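Local coordinates for aromatic amino acid aminotransferase I (PDB 6HNU), which probably transfers the amino group of aromatic L-amino acids to 2-oxoglutarate, using pyridoxal 5'-phosphate as its cofactor, at residues G156-V161 with G177-P182; Y211-G216 with I244-Y249; P304-G309 with G334-L339. All coordinates share one frame; numbering follows the deposited sequence. Where two conformers were deposited one is given.

How the interactions relate
Interactions 1 and 2 belong to the same mixed sheet and share its chemistry of parallel backbone bonding, since strands 158-162 and 209-212 are neighbours and Leu160 O lies 2.8 Å from Tyr211 N. Interaction 1 is partly buried and mainly aliphatic, with no cofactor contact. Interaction 2 is wholly buried near the centre of the chain; past its strand ends, carboxylates, hydroxyls and a water replace the sheet bonds, and pyridoxal phosphate is met at its ring. Interaction 3, also buried but at the subunit interface, joins a loop to a helix through one hydroxyl-to-carbonyl bond. It reaches the same cofactor at the phosphate, its centre about 21 Å from that of interaction 2.

Interaction 1: G156-V161 with G177-P182; sequences GDTILV and GVNTVP
Ile159 and Asn179 meet in the parallel pairing of strands 158-161 and 179-182, a right-handed beta-alpha-beta unit of the large aminotransferase sheet whose crossover is helix 167-175. Ile159 serves both sides of the register: its N donates to Asn179 O at 2.8 Å, and its O accepts from Val181 N at 2.9 Å, both nearly along the C=O axis. Val161 N continues the pattern to Val181 O at 3.1 Å, meeting that carbonyl from 32° outside its plane. Between these bonds, Thr158 CA and Leu160 CA send C-H groups to the carbonyls of Asn179 and Val181.

Side chains alternate across the sheet. On the face of Thr158, Leu160, Asn179 and Val181, Thr158 CG2, placed anti to its backbone N (OG1 chi1 -68°), touches Val181 CG2 at 3.6 Å, while Leu160 lies alongside Val181. The other face brings Ile159 beside Thr180, with Ile159 CG2 against Val178 CG1. Behind it, Ile159 packs on Trp145 and Leu149 of helix 141-152, and Thr180 on Leu170 and Ala173 of the crossover helix. Gly177 ends that helix as the C-prime residue of a Schellman motif, and its O accepts from Gly156 N at 2.8 Å with an N-H...O angle of 169°.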
loop_
_atom_site.group_PDB
_atom_site.type_symbol
_atom_site.label_atom_id
_atom_site.label_comp_id
_atom_site.label_asym_id
_atom_site.label_seq_id
_atom_site.Cartn_x
_atom_site.Cartn_y
_atom_site.Cartn_z
ATOM N N GLY B 156 -14.532 2.716 -18.918
ATOM C CA GLY B 156 -14.816 2.915 -20.354
ATOM C C GLY B 156 -13.824 3.852 -21.028
ATOM O O GLY B 156 -13.883 3.985 -22.249
ATOM N N ASP B 157 -12.935 4.528 -20.283
ATOM C CA ASP B 157 -11.853 5.344 -20.894
ATOM C C ASP B 157 -10.847 4.398 -21.577
ATOM O O ASP B 157 -10.846 3.179 -21.325
ATOM C CB ASP B 157 -11.133 6.254 -19.889
ATOM C CG ASP B 157 -11.907 7.464 -19.392
ATOM O OD1 ASP B 157 -12.948 7.797 -19.988
ATOM O OD2 ASP B 157 -11.427 8.097 -18.410
ATOM N N THR B 158 -10.018 4.952 -22.447
ATOM C CA THR B 158 -8.926 4.233 -23.134
ATOM C C THR B 158 -7.581 4.779 -22.687
ATOM O O THR B 158 -7.411 6.028 -22.581
ATOM C CB THR B 158 -9.080 4.339 -24.659
ATOM O OG1 THR B 158 -10.250 3.589 -24.963
ATOM C CG2 THR B 158 -7.917 3.745 -25.426
ATOM N N ILE B 159 -6.639 3.862 -22.527
ATOM C CA ILE B 159 -5.176 4.171 -22.502
ATOM C C ILE B 159 -4.478 3.447 -23.653
ATOM O O ILE B 159 -4.996 2.392 -24.137
ATOM C CB ILE B 159 -4.564 3.801 -21.142
ATOM C CG1 ILE B 159 -4.658 2.306 -20.837
ATOM C CG2 ILE B 159 -5.233 4.653 -20.091
ATOM C CD1 ILE B 159 -3.762 1.866 -19.695
ATOM N N LEU B 160 -3.326 3.975 -24.071
ATOM C CA LEU B 160 -2.450 3.275 -25.019
ATOM C C LEU B 160 -1.405 2.532 -24.194
ATOM O O LEU B 160 -0.878 3.139 -23.208
ATOM C CB LEU B 160 -1.806 4.264 -25.992
ATOM C CG LEU B 160 -2.788 5.174 -26.743
ATOM C CD1 LEU B 160 -2.021 6.179 -27.559
ATOM C CD2 LEU B 160 -3.695 4.334 -27.612
ATOM N N VAL B 161 -1.150 1.281 -24.582
ATOM C CA VAL B 161 -0.104 0.410 -23.976
ATOM C C VAL B 161 0.747 -0.162 -25.104
ATOM O O VAL B 161 0.230 -0.278 -26.223
ATOM C CB VAL B 161 -0.685 -0.705 -23.091
ATOM C CG1 VAL B 161 -1.578 -0.162 -21.966
ATOM C CG2 VAL B 161 -1.459 -1.740 -23.909
ATOM N N GLY B 177 -12.021 -1.293 -15.524
ATOM C CA GLY B 177 -12.791 -1.136 -16.771
ATOM C C GLY B 177 -12.119 -0.195 -17.757
ATOM O O GLY B 177 -12.836 0.474 -18.524
ATOM N N VAL B 178 -10.786 -0.080 -17.726
ATOM C CA VAL B 178 -10.056 0.830 -18.644
ATOM C C VAL B 178 -9.556 0.012 -19.822
ATOM O O VAL B 178 -8.859 -0.987 -19.588
ATOM C CB VAL B 178 -8.940 1.579 -17.907
ATOM C CG1 VAL B 178 -8.174 2.490 -18.852
ATOM C CG2 VAL B 178 -9.540 2.333 -16.726
ATOM N N ASN B 179 -9.971 0.420 -21.024
ATOM C CA ASN B 179 -9.553 -0.194 -22.314
ATOM C C ASN B 179 -8.046 0.033 -22.539
ATOM O O ASN B 179 -7.571 1.187 -22.421
ATOM C CB ASN B 179 -10.395 0.373 -23.455
ATOM C CG ASN B 179 -11.872 0.124 -23.237
ATOM O OD1 ASN B 179 -12.666 1.071 -23.135
ATOM N ND2 ASN B 179 -12.243 -1.127 -23.150
ATOM N N THR B 180 -7.316 -1.041 -22.844
ATOM C CA THR B 180 -5.870 -0.992 -23.201
ATOM C C THR B 180 -5.704 -1.230 -24.696
ATOM O O THR B 180 -5.637 -2.434 -25.102
ATOM C CB THR B 180 -5.114 -1.998 -22.341
ATOM O OG1 THR B 180 -5.599 -3.313 -22.614
ATOM C CG2 THR B 180 -5.329 -1.702 -20.876
ATOM N N VAL B 181 -5.609 -0.149 -25.464
ATOM C CA VAL B 181 -5.397 -0.224 -26.936
ATOM C C VAL B 181 -3.908 -0.391 -27.190
ATOM O O VAL B 181 -3.127 0.460 -26.767
ATOM C CB VAL B 181 -5.994 0.992 -27.649
ATOM C CG1 VAL B 181 -5.544 1.095 -29.092
ATOM C CG2 VAL B 181 -7.513 0.935 -27.577
ATOM N N PRO B 182 -3.510 -1.471 -27.904
ATOM C CA PRO B 182 -2.100 -1.792 -28.112
ATOM C C PRO B 182 -1.484 -0.920 -29.219
ATOM O O PRO B 182 -2.149 -0.562 -30.234
ATOM C CB PRO B 182 -2.127 -3.272 -28.465
ATOM C CG PRO B 182 -3.443 -3.445 -29.171
ATOM C CD PRO B 182 -4.403 -2.497 -28.478
#

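Interaction 2: Y211-G216 with I244-Y249; sequences YTICTG and IEDEPY. With PLP (pyridoxal-5'-phosphate), chain I.
Tyr211 reaches across to Asp246 with its phenol: the OH donates to Asp246 OD2 at 2.7 Å, in the plane of the ring, using the anti lone pair of that oxygen. The ring and carboxylate planes are 42° apart. Asp246 CG stands anti to its backbone N (chi1 177°), which turns the carboxylate to the pyridine ring and leaves OD2 2.8 Å from PLP N1. Here the packing is close. Ile213 CG1 lies against the ring methyl, 3.5 Å from PLP C2A, and Asp246 O, buried without a hydrogen-bond partner, faces the C-H of Ile213 CA.

The backbones enter this site as parallel neighbours, Thr212 N bonding to Ile244 O and Asp246 N to Thr212 O. They belong to strands 209-212 and 242-246, joined by helix 226-239 in a beta-alpha-beta unit; residues at the C-terminal ends of the strands line the cofactor pocket, as in fold-type I PLP enzymes.

After the bond from Asp246 N, backbone-to-backbone pairing stops. Glu247, bent at chi2 (-72°), brings its carboxylate to Thr215, the side chains crossing at about a right angle: OE1 takes Thr215 OG1 at 2.6 Å through its syn lone pair, and OE2 takes Thr215 N at 2.9 Å. Arg229 also bonds to that hydroxyl. A water spans the wider separation, donating to Thr215 O and Glu247 OE2 and accepting from Tyr249 N. Back beside the cofactor, the Tyr249 ring has Thr215 O at its edge and Pro248 CG above one face, offset toward the rim, and its OH accepts from PLP O3 at 2.6 Å.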
loop_
_atom_site.group_PDB
_atom_site.type_symbol
_atom_site.label_atom_id
_atom_site.label_comp_id
_atom_site.label_asym_id
_atom_site.label_seq_id
_atom_site.Cartn_x
_atom_site.Cartn_y
_atom_site.Cartn_z
ATOM N N TYR B 211 1.053 4.368 -21.660
ATOM C CA TYR B 211 1.776 3.619 -20.610
ATOM C C TYR B 211 2.962 2.961 -21.302
ATOM O O TYR B 211 2.735 2.142 -22.177
ATOM C CB TYR B 211 0.838 2.601 -19.931
ATOM C CG TYR B 211 1.522 1.602 -19.027
ATOM C CD1 TYR B 211 2.086 1.997 -17.824
ATOM C CD2 TYR B 211 1.639 0.270 -19.383
ATOM C CE1 TYR B 211 2.757 1.113 -17.006
ATOM C CE2 TYR B 211 2.299 -0.647 -18.581
ATOM C CZ TYR B 211 2.874 -0.216 -17.393
ATOM O OH TYR B 211 3.530 -1.109 -16.615
ATOM N N THR B 212 4.185 3.300 -20.901
ATOM C CA THR B 212 5.420 2.806 -21.521
ATOM C C THR B 212 6.399 2.341 -20.453
ATOM O O THR B 212 6.728 3.100 -19.532
ATOM C CB THR B 212 5.999 3.831 -22.514
ATOM O OG1 THR B 212 7.185 3.279 -23.062
ATOM C CG2 THR B 212 6.346 5.178 -21.919
ATOM N N ILE B 213 6.920 1.143 -20.637
ATOM C CA ILE B 213 8.106 0.686 -19.865
ATOM C C ILE B 213 9.292 0.911 -20.788
ATOM O O ILE B 213 9.748 -0.050 -21.439
ATOM C CB ILE B 213 7.911 -0.779 -19.443
ATOM C CG1 ILE B 213 6.527 -1.011 -18.836
ATOM C CG2 ILE B 213 9.017 -1.205 -18.506
ATOM C CD1 ILE B 213 6.041 -2.446 -18.878
ATOM N N CYS B 214 9.780 2.153 -20.876
ATOM C CA CYS B 214 10.528 2.554 -22.066
ATOM C C CYS B 214 11.988 2.095 -21.969
ATOM O O CYS B 214 12.620 2.066 -23.010
ATOM C CB CYS B 214 10.357 4.033 -22.342
ATOM S SG CYS B 214 10.597 5.097 -20.908
ATOM N N THR B 215 12.494 1.773 -20.778
ATOM C CA THR B 215 13.875 1.286 -20.549
ATOM C C THR B 215 13.863 -0.170 -20.077
ATOM O O THR B 215 13.387 -0.445 -18.959
ATOM C CB THR B 215 14.637 2.184 -19.568
ATOM O OG1 THR B 215 14.410 3.542 -19.960
ATOM C CG2 THR B 215 16.118 1.883 -19.564
ATOM N N GLY B 216 14.391 -1.099 -20.873
ATOM C CA GLY B 216 14.395 -2.518 -20.467
ATOM C C GLY B 216 12.968 -3.064 -20.484
ATOM O O GLY B 216 12.544 -3.762 -19.497
ATOM N N ILE B 244 2.938 7.985 -19.180
ATOM C CA ILE B 244 3.243 7.361 -17.886
ATOM C C ILE B 244 4.416 6.445 -18.176
ATOM O O ILE B 244 4.218 5.441 -18.876
ATOM C CB ILE B 244 2.021 6.610 -17.310
ATOM C CG1 ILE B 244 0.718 7.413 -17.326
ATOM C CG2 ILE B 244 2.358 6.039 -15.945
ATOM C CD1 ILE B 244 0.727 8.763 -16.589
ATOM N N GLU B 245 5.566 6.784 -17.618
ATOM C CA GLU B 245 6.818 6.041 -17.838
ATOM C C GLU B 245 7.025 5.251 -16.543
ATOM O O GLU B 245 7.384 5.801 -15.488
ATOM C CB GLU B 245 8.007 6.878 -18.364
ATOM C CG GLU B 245 8.610 7.924 -17.427
ATOM C CD GLU B 245 9.837 8.660 -17.953
ATOM O OE1 GLU B 245 10.446 8.184 -18.953
ATOM O OE2 GLU B 245 10.287 9.662 -17.272
ATOM N N ASP B 246 6.769 3.964 -16.657
ATOM C CA ASP B 246 6.917 2.999 -15.564
ATOM C C ASP B 246 8.322 2.435 -15.690
ATOM O O ASP B 246 8.573 1.597 -16.561
ATOM C CB ASP B 246 5.795 1.974 -15.611
ATOM C CG ASP B 246 5.888 0.901 -14.572
ATOM O OD1 ASP B 246 6.757 1.017 -13.631
ATOM O OD2 ASP B 246 5.084 -0.057 -14.704
ATOM N N GLU B 247 9.219 2.905 -14.839
ATOM C CA GLU B 247 10.662 2.826 -15.135
ATOM C C GLU B 247 11.404 2.166 -13.984
ATOM O O GLU B 247 12.452 2.662 -13.567
ATOM C CB GLU B 247 11.101 4.250 -15.457
ATOM C CG GLU B 247 10.790 4.627 -16.883
ATOM C CD GLU B 247 11.729 3.886 -17.833
ATOM O OE1 GLU B 247 12.744 4.494 -18.232
ATOM O OE2 GLU B 247 11.430 2.712 -18.197
ATOM N N PRO B 248 11.008 0.957 -13.548
ATOM C CA PRO B 248 11.761 0.268 -12.489
ATOM C C PRO B 248 13.146 -0.218 -12.966
ATOM O O PRO B 248 14.028 -0.447 -12.138
ATOM C CB PRO B 248 10.849 -0.887 -12.111
ATOM C CG PRO B 248 10.129 -1.199 -13.429
ATOM C CD PRO B 248 9.940 0.128 -14.129
ATOM N N TYR B 249 13.362 -0.313 -14.273
ATOM C CA TYR B 249 14.603 -0.900 -14.829
ATOM C C TYR B 249 15.535 0.203 -15.345
ATOM O O TYR B 249 16.530 -0.125 -15.987
ATOM C CB TYR B 249 14.272 -1.878 -15.962
ATOM C CG TYR B 249 13.257 -2.947 -15.649
ATOM C CD1 TYR B 249 13.498 -3.921 -14.700
ATOM C CD2 TYR B 249 12.053 -2.987 -16.314
ATOM C CE1 TYR B 249 12.576 -4.918 -14.430
ATOM C CE2 TYR B 249 11.131 -3.985 -16.081
ATOM C CZ TYR B 249 11.382 -4.951 -15.129
ATOM O OH TYR B 249 10.491 -5.958 -14.864
HETATM N N1 PLP I . 6.299 -2.196 -13.443
HETATM C C2 PLP I . 6.854 -3.041 -14.316
HETATM C C2A PLP I . 6.718 -2.758 -15.770
HETATM C C3 PLP I . 7.543 -4.174 -13.888
HETATM O O3 PLP I . 8.026 -5.034 -14.836
HETATM C C4 PLP I . 7.636 -4.433 -12.506
HETATM C C4A PLP I . 8.327 -5.632 -12.036
HETATM C C5 PLP I . 7.082 -3.515 -11.604
HETATM C C6 PLP I . 6.407 -2.437 -12.119
HETATM C C5A PLP I . 7.080 -3.766 -10.115
HETATM O O4P PLP I . 7.490 -2.576 -9.388
HETATM P P PLP I . 7.472 -2.453 -7.846
HETATM O O1P PLP I . 8.130 -1.104 -7.662
HETATM O O2P PLP I . 8.294 -3.650 -7.292
HETATM O O3P PLP I . 6.015 -2.503 -7.392
HETATM O O HOH W 1 12.175 0.541 -16.796
#

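Interaction 3: P304-G309 with G334-L339; sequences PGLRLG and GFSEAL. With PLP (pyridoxal-5'-phosphate), chain I.
The phosphate-binding loop of the cofactor site rests on the first turn of helix 334-377, where Ser336 meets Leu306. Ser336 OG donates to Leu306 O at 2.7 Å, approaching 21° out of the carbonyl plane. With chi1 at -70°, OG sits beside its own backbone N and faces the loop. This is the one hydrogen bond between the segments. Next to it, Leu308 CG is anti to its backbone N, and CD2 lies 4.0 Å from Glu337 CA, against the helix backbone.

Between Leu306 and Leu308, Arg307 turns its side chain away from the helix, to the cofactor. NH1 bonds to PLP O2P at 2.8 Å and NH2 to PLP O3P at 3.1 Å, both nearly straight. Pro304 O accepts from NE and NH1 side-on, 16° out of the guanidinium plane. These two bonds, with the two to the phosphate, should fix the rotation of the guanidinium; a third, from Arg307 N, holds the backbone turn.

Ser336 OG also bonds to Ser333 OG of the second subunit, so the contact lies at the dimer interface. Leu308 packs on Phe114 of helix 112-126 and Ala340 of helix 334-377, while the loop runs on into strand 309-314, Gly309 pairing with Ser138 of strand 133-138.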
loop_
_atom_site.group_PDB
_atom_site.type_symbol
_atom_site.label_atom_id
_atom_site.label_comp_id
_atom_site.label_asym_id
_atom_site.label_seq_id
_atom_site.Cartn_x
_atom_site.Cartn_y
_atom_site.Cartn_z
ATOM N N PRO B 304 13.090 -5.581 -3.652
ATOM C CA PRO B 304 11.636 -5.465 -3.794
ATOM C C PRO B 304 10.879 -5.238 -2.474
ATOM O O PRO B 304 9.851 -4.540 -2.472
ATOM C CB PRO B 304 11.231 -6.813 -4.415
ATOM C CG PRO B 304 12.481 -7.333 -5.094
ATOM C CD PRO B 304 13.627 -6.826 -4.252
ATOM N N GLY B 305 11.371 -5.820 -1.376
ATOM C CA GLY B 305 10.679 -5.812 -0.070
ATOM C C GLY B 305 10.667 -4.437 0.584
ATOM O O GLY B 305 10.003 -4.298 1.607
ATOM N N LEU B 306 11.424 -3.458 0.085
ATOM C CA LEU B 306 11.312 -2.063 0.585
ATOM C C LEU B 306 9.860 -1.602 0.431
ATOM O O LEU B 306 9.382 -0.854 1.315
ATOM C CB LEU B 306 12.261 -1.129 -0.175
ATOM C CG LEU B 306 13.639 -0.933 0.460
ATOM C CD1 LEU B 306 14.656 -0.485 -0.577
ATOM C CD2 LEU B 306 13.596 0.058 1.620
ATOM N N ARG B 307 9.218 -1.970 -0.671
ATOM C CA ARG B 307 7.838 -1.470 -0.915
ATOM C C ARG B 307 7.908 0.062 -0.801
ATOM O O ARG B 307 7.188 0.642 -0.039
ATOM C CB ARG B 307 6.838 -2.085 0.060
ATOM C CG ARG B 307 6.489 -3.542 -0.204
ATOM C CD ARG B 307 5.926 -3.778 -1.589
ATOM N NE ARG B 307 6.974 -4.087 -2.534
ATOM C CZ ARG B 307 6.939 -3.877 -3.832
ATOM N NH1 ARG B 307 7.976 -4.219 -4.560
ATOM N NH2 ARG B 307 5.897 -3.294 -4.400
ATOM N N LEU B 308 8.791 0.655 -1.590
ATOM C CA LEU B 308 9.065 2.096 -1.551
ATOM C C LEU B 308 9.460 2.541 -2.947
ATOM O O LEU B 308 10.385 1.971 -3.566
ATOM C CB LEU B 308 10.199 2.390 -0.570
ATOM C CG LEU B 308 10.509 3.861 -0.308
ATOM C CD1 LEU B 308 9.310 4.623 0.254
ATOM C CD2 LEU B 308 11.679 3.972 0.672
ATOM N N GLY B 309 8.778 3.559 -3.412
ATOM C CA GLY B 309 9.172 4.207 -4.642
ATOM C C GLY B 309 8.712 5.639 -4.567
ATOM O O GLY B 309 8.394 6.158 -3.431
ATOM N N GLY B 334 7.222 2.998 7.711
ATOM C CA GLY B 334 8.145 3.942 8.367
ATOM C C GLY B 334 9.504 3.274 8.489
ATOM O O GLY B 334 10.532 3.953 8.447
ATOM N N PHE B 335 9.514 1.951 8.683
ATOM C CA PHE B 335 10.783 1.192 8.732
ATOM C C PHE B 335 11.437 1.278 7.361
ATOM O O PHE B 335 12.626 1.561 7.303
ATOM C CB PHE B 335 10.594 -0.254 9.186
ATOM C CG PHE B 335 10.197 -0.414 10.635
ATOM C CD1 PHE B 335 11.078 -0.065 11.647
ATOM C CD2 PHE B 335 8.981 -0.975 10.982
ATOM C CE1 PHE B 335 10.707 -0.216 12.980
ATOM C CE2 PHE B 335 8.606 -1.120 12.310
ATOM C CZ PHE B 335 9.490 -0.759 13.307
ATOM N N SER B 336 10.723 1.001 6.253
ATOM C CA SER B 336 11.341 1.086 4.898
ATOM C C SER B 336 11.879 2.515 4.673
ATOM O O SER B 336 13.015 2.699 4.176
ATOM C CB SER B 336 10.338 0.707 3.812
ATOM O OG SER B 336 10.059 -0.673 3.875
ATOM N N GLU B 337 11.089 3.532 4.990
ATOM C CA GLU B 337 11.454 4.911 4.567
ATOM C C GLU B 337 12.610 5.417 5.441
ATOM O O GLU B 337 13.500 6.130 4.925
ATOM C CB GLU B 337 10.233 5.818 4.647
ATOM C CG GLU B 337 10.324 6.951 3.673
ATOM C CD GLU B 337 9.095 7.836 3.602
ATOM O OE1 GLU B 337 7.982 7.331 3.801
ATOM O OE2 GLU B 337 9.288 9.031 3.367
ATOM N N ALA B 338 12.581 5.087 6.735
ATOM C CA ALA B 338 13.648 5.480 7.686
ATOM C C ALA B 338 14.945 4.735 7.334
ATOM O O ALA B 338 16.022 5.394 7.306
ATOM C CB ALA B 338 13.223 5.215 9.104
ATOM N N LEU B 339 14.855 3.436 7.012
ATOM C CA LEU B 339 16.061 2.648 6.671
ATOM C C LEU B 339 16.568 3.089 5.307
ATOM O O LEU B 339 17.764 3.184 5.173
ATOM C CB LEU B 339 15.765 1.151 6.716
ATOM C CG LEU B 339 15.693 0.524 8.112
ATOM C CD1 LEU B 339 15.229 -0.935 8.024
ATOM C CD2 LEU B 339 17.048 0.610 8.816
HETATM N N1 PLP I . 6.299 -2.196 -13.443
HETATM C C2 PLP I . 6.854 -3.041 -14.316
HETATM C C2A PLP I . 6.718 -2.758 -15.770
HETATM C C3 PLP I . 7.543 -4.174 -13.888
HETATM O O3 PLP I . 8.026 -5.034 -14.836
HETATM C C4 PLP I . 7.636 -4.433 -12.506
HETATM C C4A PLP I . 8.327 -5.632 -12.036
HETATM C C5 PLP I . 7.082 -3.515 -11.604
HETATM C C6 PLP I . 6.407 -2.437 -12.119
HETATM C C5A PLP I . 7.080 -3.766 -10.115
HETATM O O4P PLP I . 7.490 -2.576 -9.388
HETATM P P PLP I . 7.472 -2.453 -7.846
HETATM O O1P PLP I . 8.130 -1.104 -7.662
HETATM O O2P PLP I . 8.294 -3.650 -7.292
HETATM O O3P PLP I . 6.015 -2.503 -7.392
#